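Local coordinates for response regulator aspartate phosphatase I (Bacillus subtilis subsp. subtilis, PDB 4I1A), which dephosphorylates the sporulation phosphotransferase Spo0F and activates expression, excision and transfer of the mobile element ICEBs1 by inactivating its repressor ImmR, at residues Y106-M111 with A125-A129; H227-G231 with H246-A250; T263-F267 with Y301-F305; F267-Y271 with L308-F313; S341-D346 with Y360-S364. One frame throughout, in Å; residues are numbered along the deposited sequence.

Contact 1. Residues Y106-M111 with A125-A129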
# COMPACT_ATOMS: atom_id res chain seq x y z
N TYR A 106 -15.38 3.61 -25.59
CA TYR A 106 -13.96 3.35 -25.38
C TYR A 106 -13.59 3.46 -23.90
O TYR A 106 -12.74 2.71 -23.41
CB TYR A 106 -13.10 4.30 -26.22
CG TYR A 106 -13.13 3.99 -27.70
CD1 TYR A 106 -13.20 2.67 -28.16
CD2 TYR A 106 -13.10 5.01 -28.65
CE1 TYR A 106 -13.23 2.39 -29.52
CE2 TYR A 106 -13.14 4.73 -30.00
CZ TYR A 106 -13.20 3.42 -30.44
OH TYR A 106 -13.23 3.14 -31.79
N PHE A 107 -14.23 4.37 -23.18
CA PHE A 107 -13.98 4.56 -21.76
C PHE A 107 -14.40 3.31 -21.00
O PHE A 107 -13.59 2.70 -20.30
CB PHE A 107 -14.75 5.77 -21.23
CG PHE A 107 -14.37 6.19 -19.83
CD1 PHE A 107 -13.17 5.79 -19.27
CD2 PHE A 107 -15.22 6.97 -19.07
CE1 PHE A 107 -12.81 6.17 -17.98
CE2 PHE A 107 -14.88 7.36 -17.78
CZ PHE A 107 -13.67 6.96 -17.24
N PHE A 108 -15.67 2.94 -21.13
CA PHE A 108 -16.22 1.78 -20.44
C PHE A 108 -15.40 0.53 -20.77
O PHE A 108 -15.09 -0.27 -19.88
CB PHE A 108 -17.69 1.58 -20.81
CG PHE A 108 -18.57 2.77 -20.51
CD1 PHE A 108 -18.20 3.71 -19.55
CD2 PHE A 108 -19.78 2.96 -21.18
CE1 PHE A 108 -19.00 4.81 -19.27
CE2 PHE A 108 -20.58 4.05 -20.90
CZ PHE A 108 -20.20 4.98 -19.95
N LYS A 109 -15.04 0.38 -22.04
CA LYS A 109 -14.22 -0.73 -22.51
C LYS A 109 -12.88 -0.82 -21.75
O LYS A 109 -12.42 -1.91 -21.40
CB LYS A 109 -13.95 -0.59 -24.02
CG LYS A 109 -13.38 -1.83 -24.69
CD LYS A 109 -12.79 -1.50 -26.06
CE LYS A 109 -11.80 -2.57 -26.55
NZ LYS A 109 -11.06 -2.17 -27.81
N GLY A 110 -12.28 0.34 -21.48
CA GLY A 110 -11.03 0.40 -20.74
C GLY A 110 -11.19 -0.11 -19.32
O GLY A 110 -10.38 -0.90 -18.84
N MET A 111 -12.23 0.37 -18.65
CA MET A 111 -12.57 -0.10 -17.31
C MET A 111 -12.89 -1.58 -17.36
O MET A 111 -12.62 -2.33 -16.42
CB MET A 111 -13.80 0.63 -16.82
CG MET A 111 -13.59 2.06 -16.42
SD MET A 111 -15.22 2.72 -16.02
CE MET A 111 -14.80 4.19 -15.10
N ALA A 125 -7.37 1.27 -24.93
CA ALA A 125 -8.72 1.81 -25.11
C ALA A 125 -8.83 3.21 -24.52
O ALA A 125 -9.44 4.10 -25.12
CB ALA A 125 -9.73 0.88 -24.47
N TYR A 126 -8.22 3.40 -23.36
CA TYR A 126 -8.13 4.72 -22.74
C TYR A 126 -7.43 5.72 -23.65
O TYR A 126 -7.80 6.90 -23.69
CB TYR A 126 -7.37 4.62 -21.42
CG TYR A 126 -8.13 4.01 -20.26
CD1 TYR A 126 -9.52 4.07 -20.19
CD2 TYR A 126 -7.45 3.38 -19.23
CE1 TYR A 126 -10.21 3.52 -19.12
CE2 TYR A 126 -8.12 2.82 -18.16
CZ TYR A 126 -9.50 2.89 -18.10
OH TYR A 126 -10.16 2.33 -17.03
N ARG A 127 -6.41 5.27 -24.38
CA ARG A 127 -5.62 6.17 -25.22
C ARG A 127 -6.45 6.82 -26.32
O ARG A 127 -6.19 7.96 -26.72
CB ARG A 127 -4.39 5.46 -25.81
CG ARG A 127 -3.19 5.31 -24.86
CD ARG A 127 -1.88 5.09 -25.64
NE ARG A 127 -0.85 4.43 -24.83
CZ ARG A 127 -0.08 5.06 -23.94
NH1 ARG A 127 -0.21 6.36 -23.74
NH2 ARG A 127 0.83 4.37 -23.25
N ILE A 128 -7.46 6.10 -26.80
CA ILE A 128 -8.33 6.67 -27.83
C ILE A 128 -9.51 7.41 -27.22
O ILE A 128 -9.99 8.39 -27.77
CB ILE A 128 -8.80 5.62 -28.86
CG1 ILE A 128 -9.67 4.55 -28.20
CG2 ILE A 128 -7.60 4.96 -29.53
CD1 ILE A 128 -9.92 3.37 -29.11
N ALA A 129 -9.97 6.94 -26.06
CA ALA A 129 -11.00 7.63 -25.31
C ALA A 129 -10.53 9.05 -24.98
O ALA A 129 -11.30 10.01 -25.03
CB ALA A 129 -11.34 6.88 -24.04

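Contact 2. Residues H227-G231 with H246-A250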
# COMPACT_ATOMS: atom_id res chain seq x y z
N HIS A 227 -5.14 7.62 8.42
CA HIS A 227 -4.36 7.27 9.62
C HIS A 227 -3.40 6.12 9.35
O HIS A 227 -2.21 6.21 9.66
CB HIS A 227 -5.28 6.91 10.78
CG HIS A 227 -5.87 8.09 11.49
ND1 HIS A 227 -5.12 9.20 11.83
CD2 HIS A 227 -7.11 8.33 11.94
CE1 HIS A 227 -5.88 10.07 12.44
NE2 HIS A 227 -7.11 9.57 12.53
N MET A 228 -3.92 5.05 8.76
CA MET A 228 -3.11 3.88 8.46
C MET A 228 -1.93 4.24 7.56
O MET A 228 -0.78 3.89 7.84
CB MET A 228 -3.97 2.79 7.80
CG MET A 228 -3.24 1.47 7.53
SD MET A 228 -4.19 0.32 6.51
CE MET A 228 -4.21 1.16 4.94
N ASN A 229 -2.21 4.96 6.48
CA ASN A 229 -1.17 5.30 5.52
C ASN A 229 -0.16 6.30 6.09
O ASN A 229 1.03 6.23 5.80
CB ASN A 229 -1.80 5.83 4.25
CG ASN A 229 -2.38 4.72 3.40
OD1 ASN A 229 -1.72 3.70 3.19
ND2 ASN A 229 -3.60 4.91 2.93
N ILE A 230 -0.66 7.22 6.92
CA ILE A 230 0.21 8.12 7.68
C ILE A 230 1.16 7.33 8.56
O ILE A 230 2.36 7.56 8.55
CB ILE A 230 -0.61 9.13 8.51
CG1 ILE A 230 -1.20 10.20 7.58
CG2 ILE A 230 0.27 9.81 9.53
CD1 ILE A 230 -2.25 11.08 8.24
N GLY A 231 0.60 6.38 9.32
CA GLY A 231 1.39 5.51 10.17
C GLY A 231 2.43 4.73 9.38
O GLY A 231 3.56 4.56 9.83
N HIS A 246 -0.95 7.13 15.08
CA HIS A 246 -1.83 7.12 13.92
C HIS A 246 -2.41 5.73 13.64
O HIS A 246 -3.55 5.60 13.19
CB HIS A 246 -1.12 7.68 12.68
CG HIS A 246 -1.05 9.18 12.66
ND1 HIS A 246 -2.10 9.96 12.22
CD2 HIS A 246 -0.07 10.04 13.03
CE1 HIS A 246 -1.76 11.23 12.32
NE2 HIS A 246 -0.54 11.31 12.81
N LEU A 247 -1.62 4.70 13.91
CA LEU A 247 -2.03 3.32 13.65
C LEU A 247 -3.13 2.82 14.59
O LEU A 247 -4.01 2.08 14.15
CB LEU A 247 -0.83 2.37 13.65
CG LEU A 247 0.10 2.46 12.42
CD1 LEU A 247 1.45 1.82 12.72
CD2 LEU A 247 -0.53 1.80 11.19
N ILE A 248 -3.08 3.21 15.86
CA ILE A 248 -4.14 2.81 16.78
C ILE A 248 -5.44 3.56 16.50
O ILE A 248 -6.52 3.04 16.74
CB ILE A 248 -3.77 2.98 18.28
CG1 ILE A 248 -3.51 4.44 18.62
CG2 ILE A 248 -2.59 2.11 18.65
CD1 ILE A 248 -3.80 4.77 20.07
N LEU A 249 -5.33 4.79 16.00
CA LEU A 249 -6.51 5.56 15.63
C LEU A 249 -7.20 4.86 14.47
O LEU A 249 -8.43 4.76 14.42
CB LEU A 249 -6.14 6.99 15.24
CG LEU A 249 -5.76 7.92 16.40
CD1 LEU A 249 -5.49 9.36 15.92
CD2 LEU A 249 -6.84 7.92 17.48
N ALA A 250 -6.40 4.34 13.54
CA ALA A 250 -6.91 3.56 12.43
C ALA A 250 -7.53 2.28 12.95
O ALA A 250 -8.61 1.87 12.53
CB ALA A 250 -5.80 3.24 11.45

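Contact 3. Residues T263-F267 with Y301-F305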
# COMPACT_ATOMS: atom_id res chain seq x y z
N THR A 263 -6.09 -6.30 9.47
CA THR A 263 -4.94 -7.19 9.60
C THR A 263 -3.62 -6.47 9.33
O THR A 263 -2.64 -6.62 10.07
CB THR A 263 -5.08 -8.42 8.68
OG1 THR A 263 -6.31 -9.10 8.98
CG2 THR A 263 -3.92 -9.36 8.90
N LYS A 264 -3.60 -5.68 8.26
CA LYS A 264 -2.41 -4.96 7.82
C LYS A 264 -2.00 -3.90 8.84
O LYS A 264 -0.82 -3.68 9.11
CB LYS A 264 -2.70 -4.34 6.45
CG LYS A 264 -1.77 -3.22 6.05
CD LYS A 264 -1.96 -2.83 4.59
CE LYS A 264 -0.80 -1.94 4.12
NZ LYS A 264 -1.00 -1.35 2.76
N THR A 265 -3.00 -3.23 9.42
CA THR A 265 -2.79 -2.26 10.47
C THR A 265 -2.20 -2.91 11.74
O THR A 265 -1.31 -2.34 12.38
CB THR A 265 -4.14 -1.58 10.82
OG1 THR A 265 -4.68 -1.00 9.63
CG2 THR A 265 -3.99 -0.50 11.89
N LEU A 266 -2.70 -4.08 12.12
CA LEU A 266 -2.16 -4.77 13.29
C LEU A 266 -0.76 -5.27 13.00
O LEU A 266 0.11 -5.29 13.88
CB LEU A 266 -3.06 -5.95 13.72
CG LEU A 266 -4.33 -5.54 14.48
CD1 LEU A 266 -5.38 -6.64 14.38
CD2 LEU A 266 -4.00 -5.21 15.95
N PHE A 267 -0.53 -5.66 11.76
CA PHE A 267 0.78 -6.14 11.39
C PHE A 267 1.80 -5.01 11.53
O PHE A 267 2.83 -5.17 12.19
CB PHE A 267 0.77 -6.70 9.96
CG PHE A 267 2.14 -7.06 9.47
CD1 PHE A 267 2.67 -8.32 9.74
CD2 PHE A 267 2.91 -6.14 8.76
CE1 PHE A 267 3.95 -8.65 9.31
CE2 PHE A 267 4.19 -6.47 8.33
CZ PHE A 267 4.71 -7.73 8.61
N TYR A 301 -0.83 -12.45 5.15
CA TYR A 301 -0.40 -11.84 6.40
C TYR A 301 -0.02 -12.91 7.42
O TYR A 301 0.81 -12.69 8.31
CB TYR A 301 -1.41 -10.82 6.92
CG TYR A 301 -1.16 -9.48 6.28
CD1 TYR A 301 -0.19 -8.62 6.78
CD2 TYR A 301 -1.83 -9.11 5.12
CE1 TYR A 301 0.08 -7.42 6.17
CE2 TYR A 301 -1.57 -7.91 4.50
CZ TYR A 301 -0.62 -7.07 5.03
OH TYR A 301 -0.38 -5.87 4.40
N SER A 302 -0.61 -14.09 7.25
CA SER A 302 -0.23 -15.25 8.05
C SER A 302 1.26 -15.55 7.85
O SER A 302 1.99 -15.75 8.81
CB SER A 302 -1.09 -16.45 7.67
OG SER A 302 -0.67 -17.62 8.34
N ALA A 303 1.72 -15.55 6.60
CA ALA A 303 3.14 -15.70 6.31
C ALA A 303 3.94 -14.50 6.84
O ALA A 303 5.05 -14.66 7.36
CB ALA A 303 3.36 -15.89 4.81
N LYS A 304 3.38 -13.31 6.71
CA LYS A 304 4.09 -12.14 7.19
C LYS A 304 4.24 -12.11 8.72
O LYS A 304 5.32 -11.78 9.23
CB LYS A 304 3.46 -10.85 6.64
CG LYS A 304 3.73 -10.65 5.15
CD LYS A 304 2.88 -9.54 4.54
CE LYS A 304 3.35 -9.24 3.11
NZ LYS A 304 2.40 -8.41 2.33
N PHE A 305 3.18 -12.46 9.45
CA PHE A 305 3.30 -12.61 10.91
C PHE A 305 4.35 -13.66 11.30
O PHE A 305 5.09 -13.47 12.26
CB PHE A 305 1.95 -12.90 11.57
CG PHE A 305 1.11 -11.67 11.78
CD1 PHE A 305 1.47 -10.73 12.74
CD2 PHE A 305 -0.01 -11.43 11.00
CE1 PHE A 305 0.71 -9.57 12.93
CE2 PHE A 305 -0.78 -10.28 11.19
CZ PHE A 305 -0.42 -9.35 12.15

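Contact 4. Residues F267-Y271 with L308-F313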
# COMPACT_ATOMS: atom_id res chain seq x y z
N PHE A 267 -0.53 -5.66 11.76
CA PHE A 267 0.78 -6.14 11.39
C PHE A 267 1.80 -5.01 11.53
O PHE A 267 2.83 -5.17 12.19
CB PHE A 267 0.77 -6.70 9.96
CG PHE A 267 2.14 -7.06 9.47
CD1 PHE A 267 2.67 -8.32 9.74
CD2 PHE A 267 2.91 -6.14 8.76
CE1 PHE A 267 3.95 -8.65 9.31
CE2 PHE A 267 4.19 -6.47 8.33
CZ PHE A 267 4.71 -7.73 8.61
N THR A 268 1.49 -3.88 10.90
CA THR A 268 2.36 -2.70 10.91
C THR A 268 2.59 -2.21 12.34
O THR A 268 3.70 -1.85 12.72
CB THR A 268 1.76 -1.57 10.04
OG1 THR A 268 1.35 -2.12 8.78
CG2 THR A 268 2.79 -0.43 9.79
N LEU A 269 1.52 -2.22 13.13
CA LEU A 269 1.61 -1.84 14.54
C LEU A 269 2.56 -2.77 15.29
O LEU A 269 3.43 -2.31 16.03
CB LEU A 269 0.21 -1.87 15.17
CG LEU A 269 -0.01 -1.25 16.55
CD1 LEU A 269 0.66 0.11 16.67
CD2 LEU A 269 -1.50 -1.13 16.82
N THR A 270 2.41 -4.07 15.08
CA THR A 270 3.26 -5.06 15.73
C THR A 270 4.71 -4.80 15.39
O THR A 270 5.59 -4.78 16.27
CB THR A 270 2.92 -6.50 15.26
OG1 THR A 270 1.54 -6.79 15.52
CG2 THR A 270 3.80 -7.52 15.98
N TYR A 271 4.97 -4.62 14.10
CA TYR A 271 6.33 -4.43 13.63
C TYR A 271 6.95 -3.15 14.21
O TYR A 271 8.08 -3.17 14.71
CB TYR A 271 6.36 -4.42 12.11
CG TYR A 271 7.71 -4.76 11.53
CD1 TYR A 271 8.79 -5.09 12.36
CD2 TYR A 271 7.92 -4.74 10.16
CE1 TYR A 271 10.03 -5.39 11.82
CE2 TYR A 271 9.14 -5.04 9.62
CZ TYR A 271 10.19 -5.37 10.45
OH TYR A 271 11.41 -5.66 9.89
N LEU A 308 7.73 -11.96 11.50
CA LEU A 308 7.87 -11.27 12.78
C LEU A 308 8.11 -12.28 13.91
O LEU A 308 8.97 -12.08 14.77
CB LEU A 308 6.60 -10.46 13.07
CG LEU A 308 6.29 -9.28 12.13
CD1 LEU A 308 5.21 -8.43 12.75
CD2 LEU A 308 7.55 -8.43 11.78
N GLU A 309 7.37 -13.38 13.89
CA GLU A 309 7.51 -14.43 14.89
C GLU A 309 8.92 -14.99 14.93
O GLU A 309 9.50 -15.16 16.02
CB GLU A 309 6.54 -15.57 14.63
CG GLU A 309 6.57 -16.62 15.74
CD GLU A 309 5.58 -17.74 15.49
OE1 GLU A 309 4.85 -17.67 14.48
OE2 GLU A 309 5.55 -18.70 16.30
N GLY A 310 9.48 -15.28 13.76
CA GLY A 310 10.82 -15.86 13.71
C GLY A 310 11.85 -14.83 14.13
O GLY A 310 12.85 -15.16 14.74
N LEU A 311 11.59 -13.58 13.78
CA LEU A 311 12.44 -12.45 14.13
C LEU A 311 12.37 -12.13 15.62
O LEU A 311 13.39 -11.93 16.26
CB LEU A 311 11.98 -11.23 13.32
CG LEU A 311 12.90 -10.40 12.42
CD1 LEU A 311 14.04 -11.19 11.82
CD2 LEU A 311 12.06 -9.76 11.33
N PHE A 312 11.16 -12.07 16.19
CA PHE A 312 11.00 -11.48 17.53
C PHE A 312 10.38 -12.37 18.62
O PHE A 312 10.68 -12.19 19.80
CB PHE A 312 10.18 -10.18 17.47
CG PHE A 312 10.77 -9.13 16.54
CD1 PHE A 312 11.99 -8.53 16.82
CD2 PHE A 312 10.08 -8.73 15.40
CE1 PHE A 312 12.52 -7.57 15.96
CE2 PHE A 312 10.62 -7.78 14.55
CZ PHE A 312 11.84 -7.19 14.84
N PHE A 313 9.49 -13.28 18.23
CA PHE A 313 8.57 -13.88 19.20
C PHE A 313 8.71 -15.40 19.39
O PHE A 313 7.82 -16.06 19.94
CB PHE A 313 7.13 -13.50 18.83
CG PHE A 313 6.91 -12.01 18.78
CD1 PHE A 313 7.25 -11.21 19.87
CD2 PHE A 313 6.40 -11.41 17.64
CE1 PHE A 313 7.05 -9.84 19.83
CE2 PHE A 313 6.21 -10.02 17.59
CZ PHE A 313 6.53 -9.24 18.68

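Contact 5. Residues S341-D346 with Y360-S364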
# COMPACT_ATOMS: atom_id res chain seq x y z
N SER A 341 12.82 -9.01 2.93
CA SER A 341 14.13 -9.64 3.06
C SER A 341 15.26 -8.61 3.32
O SER A 341 16.28 -8.94 3.94
CB SER A 341 14.46 -10.47 1.83
OG SER A 341 14.58 -9.66 0.68
N ILE A 342 15.07 -7.39 2.83
CA ILE A 342 16.02 -6.33 3.15
C ILE A 342 15.93 -5.97 4.65
O ILE A 342 16.95 -5.79 5.33
CB ILE A 342 15.80 -5.07 2.29
CG1 ILE A 342 16.29 -5.31 0.85
CG2 ILE A 342 16.48 -3.84 2.92
CD1 ILE A 342 15.78 -4.23 -0.15
N GLU A 343 14.71 -5.85 5.15
CA GLU A 343 14.50 -5.56 6.57
C GLU A 343 15.11 -6.65 7.44
O GLU A 343 15.74 -6.38 8.47
CB GLU A 343 13.02 -5.42 6.88
CG GLU A 343 12.36 -4.25 6.19
CD GLU A 343 11.78 -3.27 7.18
OE1 GLU A 343 10.63 -2.82 6.96
OE2 GLU A 343 12.47 -2.97 8.18
N VAL A 344 14.94 -7.89 7.00
CA VAL A 344 15.49 -9.03 7.71
C VAL A 344 17.01 -9.04 7.63
O VAL A 344 17.70 -9.28 8.63
CB VAL A 344 14.89 -10.37 7.18
CG1 VAL A 344 15.58 -11.56 7.83
CG2 VAL A 344 13.40 -10.41 7.46
N ALA A 345 17.53 -8.76 6.44
CA ALA A 345 18.97 -8.62 6.24
C ALA A 345 19.55 -7.50 7.09
O ALA A 345 20.63 -7.68 7.67
CB ALA A 345 19.30 -8.40 4.78
N ASP A 346 18.86 -6.35 7.16
CA ASP A 346 19.38 -5.23 7.97
C ASP A 346 19.48 -5.62 9.44
O ASP A 346 20.48 -5.39 10.11
CB ASP A 346 18.52 -3.97 7.83
CG ASP A 346 18.63 -3.32 6.45
OD1 ASP A 346 19.51 -3.73 5.66
OD2 ASP A 346 17.83 -2.41 6.16
N TYR A 360 20.00 -13.08 3.09
CA TYR A 360 18.80 -12.31 2.84
C TYR A 360 19.00 -11.12 1.90
O TYR A 360 18.06 -10.73 1.19
CB TYR A 360 18.14 -11.92 4.18
CG TYR A 360 17.34 -13.08 4.74
CD1 TYR A 360 16.06 -13.37 4.26
CD2 TYR A 360 17.89 -13.92 5.71
CE1 TYR A 360 15.35 -14.43 4.73
CE2 TYR A 360 17.17 -15.00 6.21
CZ TYR A 360 15.90 -15.25 5.71
OH TYR A 360 15.17 -16.31 6.17
N TYR A 361 20.21 -10.56 1.85
CA TYR A 361 20.52 -9.56 0.82
C TYR A 361 20.48 -10.25 -0.54
O TYR A 361 19.94 -9.69 -1.50
CB TYR A 361 21.87 -8.86 1.04
CG TYR A 361 21.86 -7.86 2.19
CD1 TYR A 361 20.90 -6.84 2.24
CD2 TYR A 361 22.80 -7.93 3.23
CE1 TYR A 361 20.87 -5.92 3.30
CE2 TYR A 361 22.77 -7.02 4.29
CZ TYR A 361 21.80 -6.02 4.32
OH TYR A 361 21.75 -5.12 5.35
N ARG A 362 21.02 -11.48 -0.60
CA ARG A 362 21.01 -12.27 -1.84
C ARG A 362 19.60 -12.53 -2.29
O ARG A 362 19.29 -12.47 -3.48
CB ARG A 362 21.73 -13.61 -1.66
CG ARG A 362 23.25 -13.47 -1.45
CD ARG A 362 23.97 -14.81 -1.50
NE ARG A 362 25.07 -14.75 -2.45
CZ ARG A 362 25.31 -15.65 -3.38
NH1 ARG A 362 24.54 -16.72 -3.48
NH2 ARG A 362 26.33 -15.49 -4.22
N MET A 363 18.72 -12.79 -1.33
CA MET A 363 17.34 -13.10 -1.66
C MET A 363 16.62 -11.89 -2.22
O MET A 363 15.82 -12.01 -3.16
CB MET A 363 16.58 -13.64 -0.45
CG MET A 363 15.24 -14.25 -0.83
SD MET A 363 14.57 -15.18 0.53
CE MET A 363 14.04 -13.80 1.48
N SER A 364 16.89 -10.72 -1.64
CA SER A 364 16.32 -9.48 -2.14
C SER A 364 16.78 -9.21 -3.58
O SER A 364 15.99 -8.69 -4.38
CB SER A 364 16.71 -8.29 -1.26
OG SER A 364 18.11 -8.06 -1.33

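Contact 1. Residues Y106-M111 with A125-A129
The antiparallel helical hairpin, the basic element of tetratricopeptide-like folds, is closed here by Tyr126 lying against Gly110 and by Ile128 lying on Tyr106. Helices 102-115 and 119-129 pack with local axes 8.0 Å apart, crossing at -157°. Such closeness is possible because small residues line the seam: Ala129 CB meets Tyr106 CB at 3.8 Å, and Ala125 CB abuts the backbone oxygen of Tyr106. Gly110, which has no side chain, lays its CA over one face of the Tyr126 ring, 4.1 Å from the centroid. The same tyrosine turns its CE1 into the edge of the Phe107 ring, 3.7 Å from Phe107 CD1, and its OH reaches Met111 CG at 3.5 Å. At the other end, Ile128 sets its CG1 between the backbone N and the carbonyl carbon (chi1 64°), which carries CD1 squarely over the centre of the Tyr106 ring, 3.3 Å from the centroid. Beyond the hairpin, helix 139-155 adds Lys148 and Val152 against Tyr126, and Phe145 makes an edge-to-face pair with Phe107. No hydrogen bond joins the two segments; Met111 N comes near Tyr126 OH, but the angle is poor, and this N-H is bonded to Phe107 O in its own helix. Cohesion therefore rests on CH-pi and van der Waals contact, with two large rings laid against small or branched residues.

Contact 2. Residues H227-G231 with H246-A250
His227 and His246 have CA atoms only 5.0 Å apart, where two antiparallel helical segments cross at -155° with axes 7.6 Å from each other. The CB of each histidine points toward the opposite helix, and the imidazoles meet rim to rim, planes 44° apart. A hydrogen bond of 3.1 Å links His227 ND1 to His246 ND1; either may be the donor. Each ring also has an aliphatic cover from the opposite helix. Leu249 CB stands over one face of His227, 3.8 Å from its centroid. With CG anti to the carbonyl carbon (chi1 -79°), His246 sets its ring beside the backbone N, where Ile230 CG2 covers its centre at 3.4 Å. Both segments belong to the predicted fourth tetratricopeptide repeat, and the rest of the seam follows the pattern of that motif, a glycine of the first helix opposite a large residue of the second, and an alanine of the second tucked against the first. Gly231 CA meets Leu247 CG at 4.0 Å, while Ala250 CB fits between His227 CB and the backbone N of Met228, 3.7 Å from the latter. Further out, helix 200-215 covers Ile230 with Phe207 and Leu208, and helix 261-275 receives Met228 on Phe261 and Thr265.

Contact 3. Residues T263-F267 with Y301-F305
Lys304 NZ is gripped by two carboxylates, forming salt bridges with Glu300 OE1 and Asp336 OD2, while the root of the same side chain faces the other helix: Lys304 CB rests 3.5 Å from Phe267 CE1. The backbone oxygen of Lys304 also lies in the plane of the Phe267 ring, at its edge, 3.4 Å from CE1, where the slightly positive ring hydrogens would probably favour it. Phe267 is the centre of an aromatic cluster. With CG anti to the backbone N (chi1 174°), its ring reaches across between two aromatic residues of helix 299-313. Its edge points at the face of Phe305 in an edge-to-face pair, centroids 5.3 Å apart and planes at 78°. In turn the edge of Tyr301 is directed at the face of Phe267, an offset version of the same geometry with centroids 5.5 Å apart. Thr263 CG2 packs on Tyr301 CB at 3.5 Å and approaches the edge of Phe305. The aliphatic run of Lys264 passes the phenol oxygen, with CG 3.4 Å from Tyr301 OH. The segments run nearly parallel, at 9°; with axes 10.9 Å apart, large side chains span the gap. Such parallel pairing of every second helix is characteristic of stacked antiparallel helical repeats; the helix between, 279-295, adds Ile292 to Thr263 and Phe286 to Phe305. With no hydrogen bond across the segments, adhesion comes from ring edges meeting ring faces together with aliphatic carbons, and the close ring packing probably restricts rotation of the aromatic groups.

Contact 4. Residues F267-Y271 with L308-F313
Leu308 reaches from helix 299-313 toward Thr270 and Tyr271, and its side chain carries most of the contact. Its CB starts the crossing toward helix 261-275. CG, anti to the carbonyl carbon (chi1 -65°), comes within 3.7 Å of Phe267 CE1. There the chain forks. CD1 enters between Phe267 and Thr270, 3.6 Å from Thr270 CG2, and CD2 turns the other way to lie over the face of Tyr271, 3.7 Å from the ring centroid and 17° off its normal. One leucine thus touches Phe267, Thr270 and Tyr271, which lie along about one turn of helix 261-275. One turn further on, Phe312 and Phe313 add their ring edges: Tyr271 CE1 lies at the edge of the Phe312 ring, in its plane, 3.7 Å from CE2, and Thr270 CG2 meets the edge of Phe313, 3.8 Å from its CE2. The methyl of Thr270 faces the contact while its OG1 is bonded to Leu266 O in its own helix. The two segments run at 25° with axes 12.0 Å apart, too far for backbones to meet, as befits alternate helices in a helical-repeat stack. Tyr271 also touches Glu343 of helix 334-351, with Lys275 making a cation-pi contact to its ring. Between the segments there is no hydrogen bond, so the wide gap is bridged by apolar contact, leucine and threonine methyls against rings, and ring against ring.

Contact 5. Residues S341-D346 with Y360-S364
Tyr361 OH donates the hydrogen bond that crosses this helix pair, 2.7 Å to Asp346 OD1. The carboxylate oxygen receives it on the anti lone pair, away from its twin, and lies in the plane of the phenol ring at its edge; carboxylate and ring planes stand 52° apart. Two CH-pi contacts follow. Ala345 CB sits over the centre of the Tyr361 ring, a close 3.3 Å from the centroid, and Val344 CG1 lies over the middle of the Tyr360 ring at 3.8 Å. With CG anti to the carbonyl carbon (chi1 -73°), Tyr361 sweeps its ring back across the first helix, though its CB points away from it. Segments 341-346 and 360-364 form the antiparallel hairpin of the predicted sixth tetratricopeptide repeat, crossing at -161°, and the small residue under a large ring at Ala345 and Tyr361 is a feature of that motif. Plain apolar packing fills the rest: Ala345 CB touches Tyr360 CB at 3.8 Å, the bent end of Met363 brings CE to 3.4 Å from Ser341 CB, and Ile342 CG1 lies 3.7 Å from Ser364 CB. The buried hydroxyl of Ser341 turns to its own helix, bonding to Val337 O and Glu338 O. Ile321 of helix 318-330 touches Val344 and Tyr360, and Phe325 of the same helix covers Ser341 and Met363.

Contacts 1, 2 and 5 each close an antiparallel hairpin of neighbouring helices, whereas contacts 3 and 4 join alternate, near-parallel helices; together they illustrate how a helical-repeat superhelix is held within hairpins and between successive hairpins. Contacts 3 and 4 share Phe267 and helices 261-275 and 299-313, with centres 9 Å apart. Contact 2 leans on that pair, Met228 SD lying 3.4 Å from Thr265 OG1 of contact 3, and contact 5 touches contact 4, Leu311 CD2 lying 4.1 Å from Val344 CG2. Contact 1 stands alone near the start of the modelled chain, its centre 36 to 43 Å from the other centres.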